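Local coordinates for protein cellulase (Xanthomonas axonopodis pv. citri, PDB 4W7W) that probably hydrolyses the beta-1,4 linkages of cellulose as a glycoside hydrolase family 5 cellulase, and binds cellopentaose, at residues Ser56-Lys61 and Pro323-Leu328; Arg136-Phe141 and Val147-Met152; Ala173-Gly178 and Lys213-Asn218. One frame throughout, in Å; residues are numbered along the deposited sequence.

Contact 1. Residues Ser56-Lys61 and Pro323-Leu328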
ATOM      1  N   SER A  56      -6.217 -17.857  -2.270  1.00  6.95           N
ATOM      2  CA  SER A  56      -6.675 -18.651  -3.408  1.00  7.37           C
ATOM      3  C   SER A  56      -7.915 -18.043  -4.075  1.00  7.47           C
ATOM      4  O   SER A  56      -8.035 -18.087  -5.291  1.00  8.56           O
ATOM      5  CB  SER A  56      -6.895 -20.113  -3.022  1.00  8.83           C
ATOM      6  OG  SER A  56      -7.770 -20.242  -1.939  1.00  9.95           O
ATOM      7  N   TYR A  57      -8.819 -17.470  -3.294  1.00  7.18           N
ATOM      8  CA  TYR A  57      -9.991 -16.810  -3.868  1.00  7.11           C
ATOM      9  C   TYR A  57      -9.555 -15.691  -4.807  1.00  7.19           C
ATOM     10  O   TYR A  57     -10.001 -15.620  -5.961  1.00  7.91           O
ATOM     11  CB  TYR A  57     -10.905 -16.237  -2.784  1.00  7.60           C
ATOM     12  CG  TYR A  57     -12.002 -15.389  -3.389  1.00  8.02           C
ATOM     13  CD1 TYR A  57     -13.119 -15.969  -3.964  1.00  8.88           C
ATOM     14  CD2 TYR A  57     -11.882 -14.008  -3.439  1.00  8.03           C
ATOM     15  CE1 TYR A  57     -14.100 -15.190  -4.550  1.00  9.03           C
ATOM     16  CE2 TYR A  57     -12.854 -13.225  -4.024  1.00  8.14           C
ATOM     17  CZ  TYR A  57     -13.962 -13.810  -4.579  1.00  8.40           C
ATOM     18  OH  TYR A  57     -14.918 -12.983  -5.144  1.00  9.65           O
ATOM     19  N   PHE A  58      -8.673 -14.819  -4.345  1.00  7.04           N
ATOM     20  CA  PHE A  58      -8.277 -13.698  -5.198  1.00  6.98           C
ATOM     21  C   PHE A  58      -7.445 -14.152  -6.387  1.00  7.07           C
ATOM     22  O   PHE A  58      -7.587 -13.614  -7.471  1.00  8.01           O
ATOM     23  CB  PHE A  58      -7.639 -12.573  -4.362  1.00  7.14           C
ATOM     24  CG  PHE A  58      -8.656 -11.889  -3.501  1.00  6.79           C
ATOM     25  CD1 PHE A  58      -9.643 -11.111  -4.109  1.00  7.01           C
ATOM     26  CD2 PHE A  58      -8.747 -12.106  -2.132  1.00  6.69           C
ATOM     27  CE1 PHE A  58     -10.661 -10.553  -3.370  1.00  7.56           C
ATOM     28  CE2 PHE A  58      -9.768 -11.556  -1.387  1.00  7.04           C
ATOM     29  CZ  PHE A  58     -10.743 -10.789  -2.009  1.00  7.34           C
ATOM     30  N   ALA A  59      -6.599 -15.165  -6.205  1.00  7.35           N
ATOM     31  CA  ALA A  59      -5.880 -15.736  -7.337  1.00  8.44           C
ATOM     32  C   ALA A  59      -6.847 -16.242  -8.395  1.00  9.40           C
ATOM     33  O   ALA A  59      -6.603 -16.077  -9.594  1.00 11.13           O
ATOM     34  CB  ALA A  59      -4.965 -16.849  -6.898  1.00  8.64           C
ATOM     35  N   GLY A  60      -7.938 -16.863  -7.962  1.00  8.98           N
ATOM     36  CA  GLY A  60      -8.958 -17.381  -8.881  1.00 10.47           C
ATOM     37  C   GLY A  60      -9.682 -16.308  -9.661  1.00 10.95           C
ATOM     38  O   GLY A  60     -10.235 -16.579 -10.713  1.00 14.68           O
ATOM     39  N   LYS A  61      -9.651 -15.076  -9.167  1.00 10.64           N
ATOM     40  CA  LYS A  61     -10.182 -13.920  -9.880  1.00 11.98           C
ATOM     41  C   LYS A  61      -9.150 -13.228 -10.740  1.00 12.23           C
ATOM     42  O   LYS A  61      -9.458 -12.187 -11.321  1.00 16.00           O
ATOM     43  CB  LYS A  61     -10.759 -12.924  -8.883  1.00 12.83           C
ATOM     44  CG  LYS A  61     -11.926 -13.467  -8.102  1.00 14.94           C
ATOM     45  CD  LYS A  61     -12.968 -14.002  -9.060  1.00 18.03           C
ATOM     46  CE  LYS A  61     -14.290 -14.250  -8.397  1.00 21.23           C
ATOM     47  NZ  LYS A  61     -15.255 -14.716  -9.426  1.00 22.34           N
ATOM     48  N   PRO A 323     -19.928  -6.810  -5.405  1.00  8.79           N
ATOM     49  CA  PRO A 323     -20.250  -6.112  -6.658  1.00  9.04           C
ATOM     50  C   PRO A 323     -19.068  -5.542  -7.415  1.00  8.35           C
ATOM     51  O   PRO A 323     -18.968  -5.689  -8.633  1.00  9.38           O
ATOM     52  CB  PRO A 323     -21.220  -5.021  -6.193  1.00 10.16           C
ATOM     53  CG  PRO A 323     -21.905  -5.651  -5.015  1.00 10.59           C
ATOM     54  CD  PRO A 323     -20.803  -6.369  -4.300  1.00  9.68           C
ATOM     55  N   GLN A 324     -18.134  -4.931  -6.708  1.00  7.99           N
ATOM     56  CA  GLN A 324     -17.024  -4.280  -7.397  1.00  7.74           C
ATOM     57  C   GLN A 324     -16.067  -5.286  -8.019  1.00  7.92           C
ATOM     58  O   GLN A 324     -15.348  -4.964  -8.956  1.00  8.01           O
ATOM     59  CB  GLN A 324     -16.255  -3.347  -6.459  1.00  7.49           C
ATOM     60  CG  GLN A 324     -17.085  -2.183  -5.914  1.00  7.92           C
ATOM     61  CD  GLN A 324     -17.682  -2.446  -4.551  1.00  8.09           C
ATOM     62  OE1 GLN A 324     -18.228  -3.529  -4.315  1.00  8.70           O
ATOM     63  NE2 GLN A 324     -17.624  -1.469  -3.667  1.00  8.12           N
ATOM     64  N   MET A 325     -16.070  -6.513  -7.505  1.00  8.26           N
ATOM     65  CA  MET A 325     -15.196  -7.527  -8.035  1.00  8.67           C
ATOM     66  C   MET A 325     -15.493  -7.861  -9.484  1.00  8.06           C
ATOM     67  O   MET A 325     -14.583  -8.234 -10.209  1.00  9.43           O
ATOM     68  CB  MET A 325     -15.285  -8.802  -7.200  1.00  9.48           C
ATOM     69  CG  MET A 325     -14.410  -9.946  -7.710  1.00 11.37           C
ATOM     70  SD  MET A 325     -12.677  -9.535  -7.986  0.70 10.23           S
ATOM     71  CE  MET A 325     -12.481  -8.945  -6.338  1.00 10.34           C
ATOM     72  N   ALA A 326     -16.740  -7.731  -9.911  1.00  8.13           N
ATOM     73  CA  ALA A 326     -17.057  -7.998 -11.301  1.00  8.30           C
ATOM     74  C   ALA A 326     -16.349  -7.033 -12.247  1.00  9.70           C
ATOM     75  O   ALA A 326     -16.126  -7.345 -13.402  1.00 15.14           O
ATOM     76  CB  ALA A 326     -18.550  -7.942 -11.513  1.00  9.24           C
ATOM     77  N   ILE A 327     -16.033  -5.841 -11.765  1.00  7.41           N
ATOM     78  CA  ILE A 327     -15.266  -4.882 -12.544  1.00  7.66           C
ATOM     79  C   ILE A 327     -13.768  -5.135 -12.386  1.00  7.92           C
ATOM     80  O   ILE A 327     -13.047  -5.225 -13.378  1.00  8.69           O
ATOM     81  CB  ILE A 327     -15.650  -3.433 -12.181  1.00  8.07           C
ATOM     82  CG1 ILE A 327     -17.110  -3.194 -12.608  1.00  8.82           C
ATOM     83  CG2 ILE A 327     -14.736  -2.449 -12.900  1.00  8.25           C
ATOM     84  CD1 ILE A 327     -17.736  -1.962 -12.014  1.00  9.77           C
ATOM     85  N   LEU A 328     -13.302  -5.282 -11.157  1.00  7.62           N
ATOM     86  CA  LEU A 328     -11.881  -5.527 -10.935  1.00  7.78           C
ATOM     87  C   LEU A 328     -11.378  -6.725 -11.719  1.00  8.33           C
ATOM     88  O   LEU A 328     -10.297  -6.693 -12.303  1.00  8.95           O
ATOM     89  CB  LEU A 328     -11.579  -5.721  -9.448  1.00  8.71           C
ATOM     90  CG  LEU A 328     -11.866  -4.537  -8.532  1.00  8.43           C
ATOM     91  CD1 LEU A 328     -11.660  -4.943  -7.085  1.00 10.67           C
ATOM     92  CD2 LEU A 328     -10.999  -3.342  -8.874  1.00  8.37           C
TER
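M325 meets Y57, F58 and K61 with three successive atoms of one thioether side chain, a worked example of how a flexible methionine fits itself to an uneven surface. Its CG lies anti to the backbone N (chi1 179°), and the chain then bends twice, at chi2 and chi3, which curls the terminal methyl back instead of letting it run straight on. Each atom along this curl finds a different neighbour. CG passes the phenol oxygen, with Y57 OH 4.0 Å from M325 CG, the two side chains sliding past each other in opposite directions. The sulfur sits against the aliphatic root of the lysine, M325 SD being 4.0 Å from K61 CB and equally near K61 CG. The methyl comes in at the edge of the phenylalanine ring, near its plane, with M325 CE 3.8 Å from F58 CE1.

On the other side of the junction the partners support one another. CD2 of Y57 stands 3.5 Å above the plane of the F58 ring, over its centre, while K61 CG covers one face of the tyrosine ring toward its rim. The bend of K61 at chi2 (-53°) carries its chain along that tyrosine. Both polar ends turn to D321, which accepts a hydrogen bond from Y57 OH and forms a salt bridge with K61 NZ. F58 also reaches strands 24-29 and 293-301, so this junction joins helix 52-60 and helix 325-328 beside the barrel wall. No hydrogen bond links the two segments directly: they cohere by van der Waals contact, mostly of carbon and sulfur, and polar links lie just outside, at D321 and in the hydrogen bond between K61 O and S329 OG.

Contact 2. Residues Arg136-Phe141 and Val147-Met152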
ATOM      1  N   ARG A 136      16.037  -4.800   8.977  1.00  6.83           N
ATOM      2  CA  ARG A 136      15.709  -6.100   9.547  1.00  7.23           C
ATOM      3  C   ARG A 136      14.755  -6.881   8.650  1.00  6.97           C
ATOM      4  O   ARG A 136      14.949  -8.078   8.443  1.00  7.98           O
ATOM      5  CB  ARG A 136      15.145  -5.918  10.938  1.00  7.52           C
ATOM      6  CG  ARG A 136      16.157  -5.392  11.934  1.00  8.08           C
ATOM      7  CD  ARG A 136      15.505  -5.072  13.251  1.00  8.74           C
ATOM      8  NE  ARG A 136      16.395  -4.490  14.254  1.00  9.05           N
ATOM      9  CZ  ARG A 136      17.138  -5.204  15.084  1.00  9.63           C
ATOM     10  NH1 ARG A 136      17.213  -6.516  14.954  1.00 10.46           N
ATOM     11  NH2 ARG A 136      17.853  -4.597  16.010  1.00 12.80           N
ATOM     12  N   LEU A 137      13.711  -6.241   8.133  1.00  6.60           N
ATOM     13  CA  LEU A 137      12.807  -6.934   7.225  1.00  6.87           C
ATOM     14  C   LEU A 137      13.507  -7.331   5.939  1.00  6.94           C
ATOM     15  O   LEU A 137      13.294  -8.433   5.427  1.00  7.89           O
ATOM     16  CB  LEU A 137      11.546  -6.130   6.920  1.00  7.03           C
ATOM     17  CG  LEU A 137      10.584  -5.955   8.091  1.00  7.62           C
ATOM     18  CD1 LEU A 137       9.395  -5.120   7.642  1.00  7.98           C
ATOM     19  CD2 LEU A 137      10.105  -7.280   8.641  1.00  9.12           C
ATOM     20  N   ALA A 138      14.380  -6.464   5.419  1.00  6.79           N
ATOM     21  CA  ALA A 138      15.116  -6.797   4.211  1.00  7.16           C
ATOM     22  C   ALA A 138      16.025  -8.015   4.429  1.00  7.55           C
ATOM     23  O   ALA A 138      16.163  -8.857   3.547  1.00  8.42           O
ATOM     24  CB  ALA A 138      15.919  -5.607   3.741  1.00  7.13           C
ATOM     25  N   LEU A 139      16.655  -8.115   5.598  1.00  7.29           N
ATOM     26  CA  LEU A 139      17.470  -9.292   5.894  1.00  7.72           C
ATOM     27  C   LEU A 139      16.635 -10.561   5.891  1.00  8.35           C
ATOM     28  O   LEU A 139      17.125 -11.612   5.487  1.00 10.54           O
ATOM     29  CB  LEU A 139      18.201  -9.130   7.226  1.00  8.14           C
ATOM     30  CG  LEU A 139      19.371  -8.142   7.200  1.00  9.11           C
ATOM     31  CD1 LEU A 139      19.819  -7.792   8.611  1.00 10.19           C
ATOM     32  CD2 LEU A 139      20.551  -8.661   6.396  1.00 10.01           C
ATOM     33  N   GLU A 140      15.384 -10.469   6.329  1.00  7.62           N
ATOM     34  CA  GLU A 140      14.509 -11.635   6.351  1.00  8.16           C
ATOM     35  C   GLU A 140      14.036 -12.061   4.968  1.00  9.38           C
ATOM     36  O   GLU A 140      13.863 -13.246   4.712  1.00 11.97           O
ATOM     37  CB  GLU A 140      13.278 -11.385   7.207  1.00  9.64           C
ATOM     38  CG  GLU A 140      13.539 -11.139   8.662  1.00 11.41           C
ATOM     39  CD  GLU A 140      14.119 -12.328   9.379  1.00 13.30           C
ATOM     40  OE1 GLU A 140      13.921 -13.504   8.943  1.00 13.57           O
ATOM     41  OE2 GLU A 140      14.773 -12.070  10.421  1.00 16.18           O
ATOM     42  N   PHE A 141      13.788 -11.091   4.086  1.00  8.22           N
ATOM     43  CA  PHE A 141      13.062 -11.337   2.837  1.00  8.83           C
ATOM     44  C   PHE A 141      13.879 -11.067   1.581  1.00  9.18           C
ATOM     45  O   PHE A 141      13.349 -11.162   0.474  1.00 10.26           O
ATOM     46  CB  PHE A 141      11.756 -10.530   2.829  1.00  8.63           C
ATOM     47  CG  PHE A 141      10.795 -10.977   3.889  1.00  8.54           C
ATOM     48  CD1 PHE A 141      10.199 -12.239   3.831  1.00 10.57           C
ATOM     49  CD2 PHE A 141      10.534 -10.182   4.988  1.00  8.66           C
ATOM     50  CE1 PHE A 141       9.362 -12.674   4.834  1.00 11.04           C
ATOM     51  CE2 PHE A 141       9.675 -10.606   5.995  1.00  9.11           C
ATOM     52  CZ  PHE A 141       9.080 -11.850   5.905  1.00 10.20           C
ATOM     53  N   VAL A 147       8.404 -10.959  -2.632  1.00  6.53           N
ATOM     54  CA  VAL A 147       8.167  -9.930  -1.625  1.00  5.82           C
ATOM     55  C   VAL A 147       8.505  -8.542  -2.145  1.00  5.68           C
ATOM     56  O   VAL A 147       9.581  -8.330  -2.724  1.00  6.49           O
ATOM     57  CB  VAL A 147       8.956 -10.247  -0.347  1.00  6.60           C
ATOM     58  CG1 VAL A 147       8.757  -9.141   0.677  1.00  7.58           C
ATOM     59  CG2 VAL A 147       8.538 -11.588   0.227  1.00  8.43           C
ATOM     60  N   ILE A 148       7.574  -7.617  -1.917  1.00  5.47           N
ATOM     61  CA  ILE A 148       7.708  -6.207  -2.262  1.00  5.37           C
ATOM     62  C   ILE A 148       7.669  -5.421  -0.951  1.00  5.04           C
ATOM     63  O   ILE A 148       6.874  -5.745  -0.051  1.00  5.58           O
ATOM     64  CB  ILE A 148       6.552  -5.790  -3.205  1.00  5.22           C
ATOM     65  CG1 ILE A 148       6.640  -6.554  -4.530  1.00  5.74           C
ATOM     66  CG2 ILE A 148       6.546  -4.299  -3.431  1.00  5.07           C
ATOM     67  CD1 ILE A 148       5.394  -6.466  -5.378  1.00  6.27           C
ATOM     68  N   PHE A 149       8.534  -4.407  -0.827  1.00  5.06           N
ATOM     69  CA  PHE A 149       8.645  -3.658   0.432  1.00  4.77           C
ATOM     70  C   PHE A 149       7.839  -2.352   0.340  1.00  4.81           C
ATOM     71  O   PHE A 149       8.240  -1.419  -0.347  1.00  5.66           O
ATOM     72  CB  PHE A 149      10.101  -3.353   0.747  1.00  4.74           C
ATOM     73  CG  PHE A 149      10.980  -4.571   0.875  1.00  5.56           C
ATOM     74  CD1 PHE A 149      10.532  -5.776   1.386  1.00  6.50           C
ATOM     75  CD2 PHE A 149      12.309  -4.482   0.532  1.00  6.68           C
ATOM     76  CE1 PHE A 149      11.396  -6.852   1.526  1.00  7.30           C
ATOM     77  CE2 PHE A 149      13.177  -5.565   0.671  1.00  7.07           C
ATOM     78  CZ  PHE A 149      12.717  -6.744   1.189  1.00  6.77           C
ATOM     79  N   GLY A 150       6.709  -2.301   1.042  1.00  4.82           N
ATOM     80  CA  GLY A 150       5.881  -1.091   1.112  1.00  5.03           C
ATOM     81  C   GLY A 150       6.290  -0.253   2.304  1.00  4.76           C
ATOM     82  O   GLY A 150       5.807  -0.448   3.425  1.00  5.09           O
ATOM     83  N   LEU A 151       7.202   0.681   2.069  1.00  4.70           N
ATOM     84  CA  LEU A 151       7.894   1.369   3.163  1.00  5.00           C
ATOM     85  C   LEU A 151       7.015   1.947   4.258  1.00  5.04           C
ATOM     86  O   LEU A 151       7.368   1.871   5.429  1.00  5.34           O
ATOM     87  CB  LEU A 151       8.769   2.490   2.620  1.00  5.39           C
ATOM     88  CG  LEU A 151       9.862   2.076   1.639  1.00  6.01           C
ATOM     89  CD1 LEU A 151      10.762   3.272   1.377  1.00  7.02           C
ATOM     90  CD2 LEU A 151      10.637   0.860   2.151  1.00  7.17           C
ATOM     91  N   MET A 152       5.911   2.599   3.887  1.00  4.92           N
ATOM     92  CA  MET A 152       5.100   3.244   4.906  1.00  4.97           C
ATOM     93  C   MET A 152       3.743   3.603   4.360  1.00  4.69           C
ATOM     94  O   MET A 152       3.642   4.316   3.360  1.00  5.56           O
ATOM     95  CB  MET A 152       5.759   4.544   5.379  1.00  5.46           C
ATOM     96  CG  MET A 152       5.008   5.259   6.484  1.00  5.72           C
ATOM     97  SD  MET A 152       4.786   4.301   7.996  1.00  6.38           S
ATOM     98  CE  MET A 152       6.487   4.191   8.551  1.00  7.26           C
TER
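The F149 ring receives F141 CB at its edge, near the ring plane, with F141 CB 3.9 Å from F149 CE1. A138 comes to the same ring obliquely: its CA lies 3.9 Å from F149 CZ, and its methyl approaches the neighbouring corner, A138 CB to F149 CE2 being 4.1 Å. The F141 ring has E140 CB over one face, 3.7 Å above the plane and displaced toward the rim, while V147 reaches it obliquely through CG2, 4.0 Å from F141 CD1.

The helix meets the strand through two residues three apart, A138 and F141. F141 directs its CB bond toward the strand, while A138 meets it with its CA and methyl from the flank; V147 and F149, two residues apart on the strand, point back at the helix. F141 CB is the shared point, touching the F149 edge and also V147 CG1 at 3.9 Å. The valine offers both branches: CG1, anti to the backbone N (chi1 177°), goes to the CB of F141, and CG2 to its ring. Around this junction W134 meets the F149 ring with planes at about 45°, I174 of helix 160-176 packs on F149 as well, and L95 of helix 85-100 and L107 of strand 104-109 bear on both F141 and V147. All four touching residues are buried, and the packing between the segments is purely apolar.

Helix and strand run almost exactly antiparallel, at 174°, with axes 10.2 Å apart. A helix returning along the outside of a parallel strand in this way is the alpha-to-beta step of the (beta/alpha)8 barrel, here helix 127-141 leading into strand 147-150 through a short connection.

Contact 3. Residues Ala173-Gly178 and Lys213-Asn218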
ATOM      1  N   ALA A 173      19.173   1.726   3.583  1.00  7.03           N
ATOM      2  CA  ALA A 173      19.278   0.628   4.543  1.00  7.42           C
ATOM      3  C   ALA A 173      18.906  -0.705   3.900  1.00  6.85           C
ATOM      4  O   ALA A 173      19.568  -1.731   4.120  1.00  7.84           O
ATOM      5  CB  ALA A 173      18.428   0.897   5.767  1.00  7.86           C
ATOM      6  N   ILE A 174      17.840  -0.714   3.121  1.00  6.36           N
ATOM      7  CA  ILE A 174      17.415  -1.935   2.456  1.00  6.20           C
ATOM      8  C   ILE A 174      18.499  -2.389   1.482  1.00  5.99           C
ATOM      9  O   ILE A 174      18.867  -3.560   1.459  1.00  7.01           O
ATOM     10  CB  ILE A 174      16.071  -1.727   1.734  1.00  5.64           C
ATOM     11  CG1 ILE A 174      14.943  -1.568   2.777  1.00  5.49           C
ATOM     12  CG2 ILE A 174      15.780  -2.861   0.751  1.00  6.40           C
ATOM     13  CD1 ILE A 174      13.649  -0.992   2.215  1.00  5.84           C
ATOM     14  N   ARG A 175      19.016  -1.478   0.667  1.00  5.90           N
ATOM     15  CA  ARG A 175      19.986  -1.895  -0.341  1.00  6.13           C
ATOM     16  C   ARG A 175      21.310  -2.355   0.249  1.00  6.80           C
ATOM     17  O   ARG A 175      21.962  -3.217  -0.321  1.00  8.25           O
ATOM     18  CB  ARG A 175      20.165  -0.805  -1.391  1.00  6.14           C
ATOM     19  CG  ARG A 175      18.898  -0.464  -2.162  1.00  6.32           C
ATOM     20  CD  ARG A 175      18.320  -1.686  -2.852  1.00  6.56           C
ATOM     21  NE  ARG A 175      17.194  -1.306  -3.688  1.00  6.62           N
ATOM     22  CZ  ARG A 175      16.101  -2.033  -3.894  1.00  6.47           C
ATOM     23  NH1 ARG A 175      15.957  -3.230  -3.350  1.00  7.14           N
ATOM     24  NH2 ARG A 175      15.146  -1.518  -4.634  1.00  6.82           N
ATOM     25  N   LYS A 176      21.691  -1.808   1.405  1.00  6.96           N
ATOM     26  CA  LYS A 176      22.914  -2.238   2.073  1.00  7.46           C
ATOM     27  C   LYS A 176      22.873  -3.725   2.428  1.00  7.70           C
ATOM     28  O   LYS A 176      23.925  -4.333   2.552  1.00  9.22           O
ATOM     29  CB  LYS A 176      23.155  -1.425   3.343  1.00  7.20           C
ATOM     30  CG  LYS A 176      23.696  -0.029   3.096  1.00  7.56           C
ATOM     31  CD  LYS A 176      23.763   0.770   4.377  1.00  7.86           C
ATOM     32  CE  LYS A 176      24.460   2.109   4.169  1.00  8.06           C
ATOM     33  NZ  LYS A 176      24.302   2.982   5.347  1.00  8.79           N
ATOM     34  N   THR A 177      21.681  -4.305   2.604  1.00  7.69           N
ATOM     35  CA  THR A 177      21.580  -5.724   2.933  1.00  7.95           C
ATOM     36  C   THR A 177      21.819  -6.622   1.731  1.00  8.90           C
ATOM     37  O   THR A 177      21.945  -7.839   1.894  1.00 11.70           O
ATOM     38  CB  THR A 177      20.206  -6.103   3.500  1.00  7.99           C
ATOM     39  OG1 THR A 177      19.217  -6.025   2.460  1.00  8.29           O
ATOM     40  CG2 THR A 177      19.821  -5.228   4.670  1.00  8.58           C
ATOM     41  N   GLY A 178      21.860  -6.043   0.533  1.00  9.30           N
ATOM     42  CA  GLY A 178      21.913  -6.821  -0.705  1.00 10.17           C
ATOM     43  C   GLY A 178      20.553  -7.101  -1.318  1.00  9.60           C
ATOM     44  O   GLY A 178      20.470  -7.645  -2.428  1.00 12.64           O
ATOM     45  N   LYS A 213      17.494   8.516  -4.616  1.00  9.69           N
ATOM     46  CA  LYS A 213      18.343   7.612  -5.367  1.00 11.70           C
ATOM     47  C   LYS A 213      18.222   6.216  -4.795  1.00 10.92           C
ATOM     48  O   LYS A 213      18.337   6.007  -3.587  1.00 16.13           O
ATOM     49  CB  LYS A 213      19.807   8.066  -5.307  1.00 17.32           C
ATOM     50  CG  LYS A 213      20.074   9.422  -5.953  1.00 27.06           C
ATOM     51  CD  LYS A 213      21.538   9.813  -5.795  0.50 22.81           C
ATOM     52  CE  LYS A 213      21.748  10.624  -4.523  0.50 30.45           C
ATOM     53  NZ  LYS A 213      23.190  10.820  -4.199  0.50 39.26           N
ATOM     54  N   ASP A 214      18.000   5.257  -5.681  1.00 10.93           N
ATOM     55  CA  ASP A 214      17.994   3.853  -5.298  1.00  9.39           C
ATOM     56  C   ASP A 214      19.153   3.180  -6.006  1.00  9.69           C
ATOM     57  O   ASP A 214      19.096   2.968  -7.219  1.00 10.90           O
ATOM     58  CB  ASP A 214      16.693   3.193  -5.725  1.00  8.26           C
ATOM     59  CG  ASP A 214      16.651   1.709  -5.395  1.00  7.68           C
ATOM     60  OD1 ASP A 214      17.608   1.202  -4.765  1.00  8.66           O
ATOM     61  OD2 ASP A 214      15.673   1.049  -5.791  1.00  8.14           O
ATOM     62  N   PRO A 215      20.216   2.827  -5.258  1.00 10.51           N
ATOM     63  CA  PRO A 215      21.344   2.188  -5.936  1.00 12.49           C
ATOM     64  C   PRO A 215      21.019   0.813  -6.534  1.00 11.95           C
ATOM     65  O   PRO A 215      21.777   0.324  -7.361  1.00 14.42           O
ATOM     66  CB  PRO A 215      22.415   2.099  -4.844  1.00 14.67           C
ATOM     67  CG  PRO A 215      21.652   2.110  -3.568  1.00 14.12           C
ATOM     68  CD  PRO A 215      20.437   2.963  -3.810  1.00 11.60           C
ATOM     69  N   GLY A 216      19.904   0.215  -6.115  1.00  9.73           N
ATOM     70  CA  GLY A 216      19.426  -1.036  -6.688  1.00  9.74           C
ATOM     71  C   GLY A 216      18.499  -0.862  -7.882  1.00 10.36           C
ATOM     72  O   GLY A 216      18.066  -1.847  -8.460  1.00 12.36           O
ATOM     73  N   ASN A 217      18.172   0.392  -8.230  1.00  9.75           N
ATOM     74  CA  ASN A 217      17.319   0.694  -9.386  0.50 10.15           C
ATOM     75  C   ASN A 217      16.078  -0.188  -9.462  1.00  9.62           C
ATOM     76  O   ASN A 217      15.789  -0.785 -10.507  1.00 12.65           O
ATOM     77  CB  ASN A 217      18.102   0.598 -10.702  0.50 12.85           C
ATOM     78  CG  ASN A 217      17.357   1.240 -11.862  0.50 16.06           C
ATOM     79  OD1 ASN A 217      16.438   2.052 -11.662  0.50 17.70           O
ATOM     80  ND2 ASN A 217      17.725   0.858 -13.079  0.50 13.24           N
ATOM     81  N   ASN A 218      15.343  -0.271  -8.362  1.00  8.18           N
ATOM     82  CA  ASN A 218      14.114  -1.046  -8.352  1.00  8.08           C
ATOM     83  C   ASN A 218      13.114  -0.451  -7.371  1.00  7.72           C
ATOM     84  O   ASN A 218      12.773  -1.036  -6.337  1.00  7.11           O
ATOM     85  CB  ASN A 218      14.377  -2.518  -8.067  1.00  8.38           C
ATOM     86  CG  ASN A 218      13.219  -3.393  -8.473  1.00  8.69           C
ATOM     87  OD1 ASN A 218      12.409  -3.006  -9.320  1.00 11.26           O
ATOM     88  ND2 ASN A 218      13.123  -4.574  -7.882  1.00  9.37           N
TER
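R175 meets the carboxylate of D214 side-on, two nitrogens to two oxygens, with the guanidinium and carboxylate planes only 13° apart although the side chains themselves cross at about a right angle. NE points to OD1 on its syn lone pair, R175 NE to D214 OD1 being 2.8 Å and the N-H direction nearly straight at 169°. NH2 reaches the other oxygen, R175 NH2 to D214 OD2 at 2.9 Å, also from the syn side. A bend at chi2 (-57°) turns the arginine toward this pair, and its CB packs 3.9 Å from P215 CG.

Two backbone amides come to the carboxylate from above its plane. G216 N gives D214 OD1 a 2.8 Å bond, closing an Asx turn within the type I beta turn from D214 to N217, while N218 N gives D214 OD2 one of 2.9 Å. Beyond the salt bridge, NH1 of R175 is held by the carbonyls of A179 and N181.

Each carboxylate oxygen thus accepts one bond from the arginine and one from the backbone. This four-bond grip fixes the rotation of the carboxylate and would be expected to favour its ionised form, pinning the loop before strand 219-226 to helix 160-176.

How the contacts relate
Followed from the N terminus, the chain passes first through 56-61, the end of helix 52-60, whose partner at 323-328 comes only near the C terminus. Contact 1 therefore closes a loop of 261 residues, and both other contacts nest inside it. Contact 2 closes a short connection between helix 127-141 and strand 147-150. Helix 160-176 follows, and contact 3 joins its end to the loop before strand 219-226. Contacts 2 and 3 are in series and touch, L151 packing on I174, and T177 on A138 and L139. Contact 1 lies about 34 Å from contact 3, centre to centre, across the barrel, joining the end of helix 52-60 to the C-terminal helix 325-328.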